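Local coordinates for phosphate-binding protein PstS 2 (Streptococcus pneumoniae, PDB 4H1X) that probably serves as the solute-binding component of the PstSACB ABC transporter, which takes up phosphate into the cell, at residues 71-76 with 88-93; 104-109 with 137-142; 118-123 with 175-180. One frame throughout, in Å; residues are numbered along the deposited sequence. Where two conformers were deposited one is given.

Interaction 1 of 3, residues 71-76 with 88-93; sequences ISLGSL and VKASRD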
loop_
_atom_site.group_PDB
_atom_site.type_symbol
_atom_site.label_atom_id
_atom_site.label_comp_id
_atom_site.label_asym_id
_atom_site.label_seq_id
_atom_site.Cartn_x
_atom_site.Cartn_y
_atom_site.Cartn_z
ATOM N N ILE A 71 -4.209 -3.870 8.793
ATOM C CA ILE A 71 -4.398 -4.559 7.509
ATOM C C ILE A 71 -4.655 -3.550 6.402
ATOM O O ILE A 71 -5.073 -2.403 6.661
ATOM C CB ILE A 71 -5.632 -5.545 7.573
ATOM C CG1 ILE A 71 -6.967 -4.760 7.862
ATOM C CG2 ILE A 71 -5.424 -6.731 8.559
ATOM C CD1 ILE A 71 -8.287 -5.541 7.869
ATOM N N SER A 72 -4.477 -4.005 5.152
ATOM C CA SER A 72 -4.847 -3.217 3.982
ATOM C C SER A 72 -6.353 -2.927 4.098
ATOM O O SER A 72 -7.130 -3.842 4.418
ATOM C CB SER A 72 -4.528 -4.005 2.708
ATOM O OG SER A 72 -3.139 -4.262 2.591
ATOM N N LEU A 73 -6.776 -1.672 3.905
ATOM C CA LEU A 73 -8.183 -1.268 4.043
ATOM C C LEU A 73 -9.160 -2.125 3.201
ATOM O O LEU A 73 -10.222 -2.462 3.691
ATOM C CB LEU A 73 -8.350 0.212 3.690
ATOM C CG LEU A 73 -9.749 0.812 3.837
ATOM C CD1 LEU A 73 -10.307 0.635 5.277
ATOM C CD2 LEU A 73 -9.732 2.280 3.464
ATOM N N GLY A 74 -8.774 -2.482 1.972
ATOM C CA GLY A 74 -9.603 -3.300 1.087
ATOM C C GLY A 74 -9.898 -4.699 1.603
ATOM O O GLY A 74 -10.811 -5.369 1.101
ATOM N N SER A 75 -9.129 -5.154 2.598
ATOM C CA SER A 75 -9.278 -6.475 3.199
ATOM C C SER A 75 -10.147 -6.486 4.462
ATOM O O SER A 75 -10.327 -7.556 5.047
ATOM C CB SER A 75 -7.909 -7.053 3.528
ATOM O OG SER A 75 -7.133 -7.223 2.350
ATOM N N LEU A 76 -10.675 -5.319 4.886
ATOM C CA LEU A 76 -11.526 -5.205 6.084
ATOM C C LEU A 76 -12.802 -6.017 5.913
ATOM O O LEU A 76 -13.390 -6.017 4.823
ATOM C CB LEU A 76 -11.867 -3.726 6.352
ATOM C CG LEU A 76 -12.771 -3.401 7.542
ATOM C CD1 LEU A 76 -12.141 -3.858 8.859
ATOM C CD2 LEU A 76 -13.075 -1.917 7.570
ATOM N N VAL A 88 -11.639 10.180 12.363
ATOM C CA VAL A 88 -11.946 9.910 10.935
ATOM C C VAL A 88 -12.114 8.402 10.678
ATOM O O VAL A 88 -11.199 7.613 10.937
ATOM C CB VAL A 88 -10.863 10.496 9.976
ATOM C CG1 VAL A 88 -11.195 10.227 8.505
ATOM C CG2 VAL A 88 -10.641 11.995 10.214
ATOM N N LYS A 89 -13.263 8.025 10.095
ATOM C CA LYS A 89 -13.584 6.654 9.731
ATOM C C LYS A 89 -12.949 6.334 8.406
ATOM O O LYS A 89 -13.160 7.076 7.434
ATOM C CB LYS A 89 -15.108 6.475 9.641
ATOM C CG LYS A 89 -15.549 5.110 9.136
ATOM C CD LYS A 89 -17.066 5.061 8.939
ATOM C CE LYS A 89 -17.512 3.729 8.400
ATOM N NZ LYS A 89 -18.972 3.510 8.614
ATOM N N ALA A 90 -12.206 5.215 8.346
ATOM C CA ALA A 90 -11.573 4.763 7.117
ATOM C C ALA A 90 -12.631 4.372 6.065
ATOM O O ALA A 90 -13.531 3.572 6.350
ATOM C CB ALA A 90 -10.662 3.578 7.411
ATOM N N SER A 91 -12.526 4.959 4.866
ATOM C CA SER A 91 -13.410 4.663 3.726
ATOM C C SER A 91 -12.831 5.230 2.465
ATOM O O SER A 91 -11.950 6.090 2.522
ATOM C CB SER A 91 -14.818 5.226 3.947
ATOM O OG SER A 91 -14.879 6.634 3.776
ATOM N N ARG A 92 -13.387 4.802 1.320
ATOM C CA ARG A 92 -13.057 5.319 -0.002
ATOM C C ARG A 92 -13.039 6.834 0.043
ATOM O O ARG A 92 -12.036 7.434 -0.326
ATOM C CB ARG A 92 -14.130 4.826 -0.997
ATOM C CG ARG A 92 -13.994 5.282 -2.439
ATOM C CD ARG A 92 -14.906 4.478 -3.376
ATOM N NE ARG A 92 -16.238 4.246 -2.808
ATOM C CZ ARG A 92 -16.690 3.065 -2.396
ATOM N NH1 ARG A 92 -15.948 1.974 -2.541
ATOM N NH2 ARG A 92 -17.901 2.960 -1.866
ATOM N N ASP A 93 -14.122 7.447 0.555
ATOM C CA ASP A 93 -14.284 8.892 0.612
ATOM C C ASP A 93 -13.225 9.625 1.462
ATOM O O ASP A 93 -12.729 10.663 1.020
ATOM C CB ASP A 93 -15.695 9.231 1.113
ATOM C CG ASP A 93 -16.794 8.945 0.093
ATOM O OD1 ASP A 93 -16.461 8.692 -1.100
ATOM O OD2 ASP A 93 -17.978 9.006 0.471
#
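Leu-73 reaches across to Ala-90 and Ser-91 in a small contact at the molecular surface, with 107 Å² buried over both sides together. The segment 71-76 starts on strand 67-72 of the main mixed sheet of this periplasmic-binding-protein fold. Ile-71 pairs through its backbone with Ala-233 on the antiparallel strand 223-236, and its side chain packs on Val-57 and Leu-58 of helix 54-63. Ser-72 ends the strand. Its OG makes a weak and, with two deposited conformers, doubtful hydrogen bond to a citric acid molecule probably from the crystallisation liquor.

At Leu-73 the chain turns into a short 3-10 segment, documented by Ser-75 N to Ser-72 O at 3.0 Å and Leu-76 N to Leu-73 O at 3.1 Å. With CG of Leu-73 anti to the backbone N (chi1 -178°), the isobutyl group extends across the gap and its two methyls divide the work: CD1 rests on Ala-90 CB at 3.7 Å, while CD2 comes 4.1 Å from Ser-91 N, on the backbone. The CB atoms of Leu-73 and Ala-90 both point toward the opposing segment, although their CA atoms remain 7.6 Å apart; the leucine thus spans most of that separation. Ser-91 instead turns its CB away: it is the N-cap of helix 92-96, its OG bonded to a backbone N in the first turn.

Methyl on methyl and methyl over backbone are the only kinds of touch between the two segments, so van der Waals and hydrophobic packing, without directional bonds, join the end of the strand to the start of the helix.

Interaction 2 of 3, residues 104-109 with 137-142; sequences RPFNIV and NKFIEA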
loop_
_atom_site.group_PDB
_atom_site.type_symbol
_atom_site.label_atom_id
_atom_site.label_comp_id
_atom_site.label_asym_id
_atom_site.label_seq_id
_atom_site.Cartn_x
_atom_site.Cartn_y
_atom_site.Cartn_z
ATOM N N ARG A 104 -1.140 5.396 1.695
ATOM C CA ARG A 104 0.034 5.629 0.884
ATOM C C ARG A 104 -0.338 5.462 -0.573
ATOM O O ARG A 104 -1.222 4.654 -0.905
ATOM C CB ARG A 104 1.180 4.669 1.266
ATOM C CG ARG A 104 0.759 3.202 1.205
ATOM C CD ARG A 104 1.911 2.252 1.323
ATOM N NE ARG A 104 1.431 0.874 1.351
ATOM C CZ ARG A 104 2.213 -0.190 1.263
ATOM N NH1 ARG A 104 3.527 -0.048 1.139
ATOM N NH2 ARG A 104 1.689 -1.405 1.268
ATOM N N PRO A 105 0.366 6.176 -1.464
ATOM C CA PRO A 105 0.089 5.995 -2.889
ATOM C C PRO A 105 0.849 4.805 -3.455
ATOM O O PRO A 105 1.947 4.466 -2.964
ATOM C CB PRO A 105 0.610 7.299 -3.500
ATOM C CG PRO A 105 1.786 7.682 -2.612
ATOM C CD PRO A 105 1.428 7.186 -1.225
ATOM N N PHE A 106 0.280 4.186 -4.500
ATOM C CA PHE A 106 0.989 3.224 -5.324
ATOM C C PHE A 106 1.309 3.968 -6.604
ATOM O O PHE A 106 0.411 4.222 -7.425
ATOM C CB PHE A 106 0.199 1.949 -5.592
ATOM C CG PHE A 106 0.089 0.937 -4.475
ATOM C CD1 PHE A 106 0.648 1.191 -3.220
ATOM C CD2 PHE A 106 -0.496 -0.306 -4.701
ATOM C CE1 PHE A 106 0.600 0.222 -2.205
ATOM C CE2 PHE A 106 -0.546 -1.271 -3.683
ATOM C CZ PHE A 106 -0.023 -0.987 -2.435
ATOM N N ASN A 107 2.541 4.472 -6.677
ATOM C CA ASN A 107 3.011 5.220 -7.826
ATOM C C ASN A 107 3.728 4.334 -8.824
ATOM O O ASN A 107 4.478 3.428 -8.446
ATOM C CB ASN A 107 3.994 6.315 -7.372
ATOM C CG ASN A 107 3.314 7.479 -6.709
ATOM O OD1 ASN A 107 2.283 7.966 -7.170
ATOM N ND2 ASN A 107 3.866 7.941 -5.614
ATOM N N ILE A 108 3.543 4.671 -10.086
ATOM C CA ILE A 108 4.323 4.181 -11.218
ATOM C C ILE A 108 5.157 5.391 -11.670
ATOM O O ILE A 108 4.709 6.551 -11.536
ATOM C CB ILE A 108 3.489 3.562 -12.361
ATOM C CG1 ILE A 108 2.462 4.584 -12.941
ATOM C CG2 ILE A 108 2.849 2.254 -11.899
ATOM C CD1 ILE A 108 1.837 4.213 -14.217
ATOM N N VAL A 109 6.388 5.140 -12.103
ATOM C CA VAL A 109 7.294 6.198 -12.519
ATOM C C VAL A 109 7.876 5.816 -13.871
ATOM O O VAL A 109 8.073 4.634 -14.131
ATOM C CB VAL A 109 8.414 6.518 -11.488
ATOM C CG1 VAL A 109 7.834 6.846 -10.112
ATOM C CG2 VAL A 109 9.415 5.376 -11.364
ATOM N N ASN A 137 -9.761 -5.168 -7.258
ATOM C CA ASN A 137 -8.726 -5.699 -6.372
ATOM C C ASN A 137 -8.688 -4.955 -5.021
ATOM O O ASN A 137 -7.737 -5.110 -4.237
ATOM C CB ASN A 137 -7.384 -5.735 -7.067
ATOM C CG ASN A 137 -7.347 -6.935 -7.985
ATOM O OD1 ASN A 137 -7.289 -8.075 -7.523
ATOM N ND2 ASN A 137 -7.524 -6.722 -9.285
ATOM N N LYS A 138 -9.769 -4.202 -4.744
ATOM C CA LYS A 138 -10.099 -3.553 -3.466
ATOM C C LYS A 138 -9.137 -2.398 -3.056
ATOM O O LYS A 138 -9.085 -2.031 -1.885
ATOM C CB LYS A 138 -10.199 -4.606 -2.324
ATOM C CG LYS A 138 -11.181 -5.768 -2.611
ATOM C CD LYS A 138 -12.629 -5.339 -2.518
ATOM C CE LYS A 138 -13.558 -6.508 -2.301
ATOM N NZ LYS A 138 -14.837 -6.085 -1.672
ATOM N N PHE A 139 -8.480 -1.763 -4.028
ATOM C CA PHE A 139 -7.707 -0.545 -3.780
ATOM C C PHE A 139 -8.599 0.649 -4.112
ATOM O O PHE A 139 -9.647 0.484 -4.737
ATOM C CB PHE A 139 -6.417 -0.517 -4.616
ATOM C CG PHE A 139 -5.429 -1.558 -4.162
ATOM C CD1 PHE A 139 -4.618 -1.332 -3.051
ATOM C CD2 PHE A 139 -5.300 -2.761 -4.849
ATOM C CE1 PHE A 139 -3.727 -2.316 -2.605
ATOM C CE2 PHE A 139 -4.404 -3.739 -4.415
ATOM C CZ PHE A 139 -3.614 -3.504 -3.302
ATOM N N ILE A 140 -8.188 1.845 -3.706
ATOM C CA ILE A 140 -8.962 3.048 -3.999
ATOM C C ILE A 140 -8.392 3.765 -5.243
ATOM O O ILE A 140 -7.178 3.943 -5.361
ATOM C CB ILE A 140 -8.994 3.939 -2.743
ATOM C CG1 ILE A 140 -9.851 3.240 -1.652
ATOM C CG2 ILE A 140 -9.520 5.343 -3.063
ATOM C CD1 ILE A 140 -9.505 3.570 -0.227
ATOM N N GLU A 141 -9.293 4.135 -6.174
ATOM C CA GLU A 141 -8.969 4.826 -7.422
ATOM C C GLU A 141 -8.976 6.348 -7.179
ATOM O O GLU A 141 -10.034 6.932 -6.942
ATOM C CB GLU A 141 -9.967 4.386 -8.527
ATOM C CG GLU A 141 -9.746 5.003 -9.899
ATOM C CD GLU A 141 -8.332 4.845 -10.421
ATOM O OE1 GLU A 141 -7.967 3.725 -10.853
ATOM O OE2 GLU A 141 -7.575 5.838 -10.352
ATOM N N ALA A 142 -7.786 6.978 -7.236
ATOM C CA ALA A 142 -7.597 8.428 -7.029
ATOM C C ALA A 142 -8.094 9.266 -8.217
ATOM O O ALA A 142 -8.549 10.399 -8.022
ATOM C CB ALA A 142 -6.127 8.731 -6.777
#
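Phe-106 and Phe-139 form the whole contact, and their rings meet obliquely, at an inclination between the two standard aromatic geometries. The planes are inclined at 49° with centroids 5.2 Å apart, and the side chains cross at about a right angle. The closest approach, 3.5 Å, runs from Phe-106 CE2 to Phe-139 CE1. Both phenylalanines place CG anti to the carbonyl carbon (chi1 -76° for Phe-106), which swings the rings toward each other across backbones whose CA atoms, at these two residues, lie 9.6 Å apart.

Phe-106 belongs to strand 103-110, which pairs antiparallel with strands 207-210 and 223-236 in the main sheet of the periplasmic-binding-protein fold. Phe-139 comes just after helix 128-136, which closes in a Schellman motif: Lys-138, with positive phi, is its C-prime residue, and Phe-139 N bonds back to Val-134 O. The helix end therefore sets where the second ring emerges.

Within the strand, Phe-106 CE1 lies 3.6 Å above the plane of the Arg-104 guanidinium, offset toward its rim. That guanidinium is itself held by a salt bridge from NE to Asp-230 and a hydrogen bond from NH1 to Ser-165, while Phe-139 also packs on Asp-230.

Interaction 3 of 3, residues 118-123 with 175-180; sequences GQDFIS and EAYKKE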
loop_
_atom_site.group_PDB
_atom_site.type_symbol
_atom_site.label_atom_id
_atom_site.label_comp_id
_atom_site.label_asym_id
_atom_site.label_seq_id
_atom_site.Cartn_x
_atom_site.Cartn_y
_atom_site.Cartn_z
ATOM N N GLY A 118 5.401 0.757 -23.595
ATOM C CA GLY A 118 5.257 1.207 -22.204
ATOM C C GLY A 118 4.153 2.242 -22.094
ATOM O O GLY A 118 3.320 2.176 -21.183
ATOM N N GLN A 119 4.125 3.194 -23.031
ATOM C CA GLN A 119 3.076 4.235 -23.092
ATOM C C GLN A 119 1.684 3.614 -23.343
ATOM O O GLN A 119 0.700 4.051 -22.739
ATOM C CB GLN A 119 3.396 5.254 -24.199
ATOM C CG GLN A 119 4.620 6.127 -23.854
ATOM C CD GLN A 119 4.969 7.076 -24.969
ATOM O OE1 GLN A 119 6.082 7.045 -25.538
ATOM N NE2 GLN A 119 4.016 7.888 -25.348
ATOM N N ASP A 120 1.609 2.561 -24.185
ATOM C CA ASP A 120 0.325 1.889 -24.438
ATOM C C ASP A 120 -0.154 1.182 -23.150
ATOM O O ASP A 120 -1.347 1.204 -22.831
ATOM C CB ASP A 120 0.443 0.897 -25.595
ATOM C CG ASP A 120 -0.906 0.328 -26.000
ATOM O OD1 ASP A 120 -1.735 1.096 -26.536
ATOM O OD2 ASP A 120 -1.186 -0.833 -25.647
ATOM N N PHE A 121 0.783 0.568 -22.416
ATOM C CA PHE A 121 0.459 -0.091 -21.144
ATOM C C PHE A 121 -0.054 0.958 -20.117
ATOM O O PHE A 121 -1.061 0.701 -19.446
ATOM C CB PHE A 121 1.664 -0.861 -20.602
ATOM C CG PHE A 121 1.405 -1.638 -19.326
ATOM C CD1 PHE A 121 0.265 -2.424 -19.186
ATOM C CD2 PHE A 121 2.297 -1.578 -18.266
ATOM C CE1 PHE A 121 0.048 -3.175 -18.015
ATOM C CE2 PHE A 121 2.078 -2.328 -17.100
ATOM C CZ PHE A 121 0.940 -3.092 -16.973
ATOM N N ILE A 122 0.592 2.151 -20.035
ATOM C CA ILE A 122 0.171 3.260 -19.154
ATOM C C ILE A 122 -1.255 3.684 -19.533
ATOM O O ILE A 122 -2.082 3.943 -18.661
ATOM C CB ILE A 122 1.171 4.471 -19.228
ATOM C CG1 ILE A 122 2.589 4.122 -18.717
ATOM C CG2 ILE A 122 0.624 5.750 -18.569
ATOM C CD1 ILE A 122 2.706 3.506 -17.380
ATOM N N SER A 123 -1.536 3.768 -20.862
ATOM C CA SER A 123 -2.869 4.156 -21.356
ATOM C C SER A 123 -3.907 3.146 -20.855
ATOM O O SER A 123 -4.990 3.528 -20.410
ATOM C CB SER A 123 -2.883 4.263 -22.879
ATOM O OG SER A 123 -2.000 5.285 -23.320
ATOM N N GLU A 175 -2.021 -8.943 -16.340
ATOM C CA GLU A 175 -2.909 -10.030 -16.810
ATOM C C GLU A 175 -3.993 -9.480 -17.722
ATOM O O GLU A 175 -4.249 -10.045 -18.797
ATOM C CB GLU A 175 -3.597 -10.726 -15.619
ATOM C CG GLU A 175 -2.722 -11.574 -14.724
ATOM C CD GLU A 175 -3.494 -12.110 -13.532
ATOM O OE1 GLU A 175 -4.635 -11.654 -13.287
ATOM O OE2 GLU A 175 -2.958 -13.004 -12.844
ATOM N N ALA A 176 -4.662 -8.390 -17.274
ATOM C CA ALA A 176 -5.766 -7.790 -18.042
ATOM C C ALA A 176 -5.245 -7.208 -19.357
ATOM O O ALA A 176 -5.894 -7.370 -20.385
ATOM C CB ALA A 176 -6.472 -6.717 -17.213
ATOM N N TYR A 177 -4.045 -6.594 -19.334
ATOM C CA TYR A 177 -3.442 -6.029 -20.537
ATOM C C TYR A 177 -3.078 -7.123 -21.552
ATOM O O TYR A 177 -3.327 -6.943 -22.745
ATOM C CB TYR A 177 -2.197 -5.209 -20.187
ATOM C CG TYR A 177 -1.559 -4.529 -21.384
ATOM C CD1 TYR A 177 -2.078 -3.343 -21.896
ATOM C CD2 TYR A 177 -0.393 -5.034 -21.957
ATOM C CE1 TYR A 177 -1.439 -2.664 -22.936
ATOM C CE2 TYR A 177 0.231 -4.388 -23.022
ATOM C CZ TYR A 177 -0.288 -3.194 -23.494
ATOM O OH TYR A 177 0.315 -2.559 -24.545
ATOM N N LYS A 178 -2.483 -8.241 -21.077
ATOM C CA LYS A 178 -2.037 -9.353 -21.935
ATOM C C LYS A 178 -3.221 -10.100 -22.546
ATOM O O LYS A 178 -3.085 -10.647 -23.635
ATOM C CB LYS A 178 -1.095 -10.286 -21.181
ATOM C CG LYS A 178 0.260 -9.594 -20.914
ATOM C CD LYS A 178 1.346 -10.524 -20.413
ATOM C CE LYS A 178 1.165 -10.932 -18.980
ATOM N NZ LYS A 178 1.940 -12.159 -18.678
ATOM N N LYS A 179 -4.398 -10.026 -21.917
ATOM C CA LYS A 179 -5.622 -10.608 -22.474
ATOM C C LYS A 179 -5.941 -9.863 -23.793
ATOM O O LYS A 179 -6.332 -10.484 -24.776
ATOM C CB LYS A 179 -6.775 -10.500 -21.451
ATOM C CG LYS A 179 -8.017 -11.281 -21.884
ATOM C CD LYS A 179 -9.218 -10.944 -21.028
ATOM C CE LYS A 179 -10.411 -11.789 -21.414
ATOM N NZ LYS A 179 -11.545 -11.600 -20.472
ATOM N N GLU A 180 -5.703 -8.528 -23.794
ATOM C CA GLU A 180 -5.939 -7.656 -24.946
ATOM C C GLU A 180 -4.753 -7.655 -25.909
ATOM O O GLU A 180 -4.933 -7.374 -27.087
ATOM C CB GLU A 180 -6.217 -6.208 -24.479
ATOM C CG GLU A 180 -7.516 -6.024 -23.700
ATOM C CD GLU A 180 -8.824 -6.038 -24.473
ATOM O OE1 GLU A 180 -8.796 -6.021 -25.725
ATOM O OE2 GLU A 180 -9.888 -6.032 -23.813
#
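This is a buried helix-to-helix contact between helix 116-126 and helix 164-180, joining the two PBP-superfamily regions of the sequence and combining an edge-to-face aromatic pair with a phenol-carboxylate hydrogen bond. Three side chains carry it, and Tyr-177 is common to both interactions. The backbones come nearest at Phe-121 and Tyr-177, whose CA atoms are 7.1 Å apart.

For the aromatic pair, the edge of Phe-121 is directed at the face of Tyr-177: the centroids lie 5.0 Å apart and the planes meet at 68°. The touching atom is Phe-121 CD1, which sits over the tyrosine ring offset toward its rim, 3.5 Å from Tyr-177 CG. The neighbouring Phe-121 CE1 continues to Tyr-177 CB at 3.7 Å, so the base of the tyrosine is packed as well as its ring. Chi1 of Tyr-177 (-177°) sets the ring opposite the backbone N and carries it to helix 116-126, where its hydroxyl arrives beside Asp-120.

There Tyr-177 OH donates to Asp-120 OD2 over a short 2.5 Å. The carboxylate oxygen receives it on its anti lone pair, the one turned from OD1, and lies in the plane of the tyrosine ring at its edge; the carboxylate plane itself is rotated 57° from the ring. The same OD2 also hydrogen-bonds to Tyr-149 OH. Two phenols gathered on one buried oxygen would be expected to stabilise negative charge there and to restrain OD2.

Around this cluster, Ile-186 of strand 183-190 touches both Phe-121 and Tyr-177, and Val-184 of the same strand adds to the packing on the tyrosine. Leu-117 of helix 116-126 meets Tyr-177 too, while Ala-176 lies against Phe-124 of that helix and Val-133 of helix 128-136.

Interactions 1 and 2 adjoin, with centres about 13 Å apart: Leu-73 CD2 packs on Ile-140 CD1 at 3.9 Å, and Gly-74 O lies 3.6 Å from Lys-138 CB. Both reach the main sheet, and Asp-230 packs against Phe-106 and Phe-139 and, in one conformer, Ser-72. A citric acid molecule lies by Ser-72 of interaction 1; it establishes no phosphate site. Interaction 3 is more remote, its centre about 17 Å from that of interaction 2; the two approach at Ile-108 CD1 and Ile-122 CD1, though the 3.4 Å between them is doubtful because Ile-122 has two deposited conformers. Interactions 1 and 3 do not touch; their nearest atoms are about 16 Å apart.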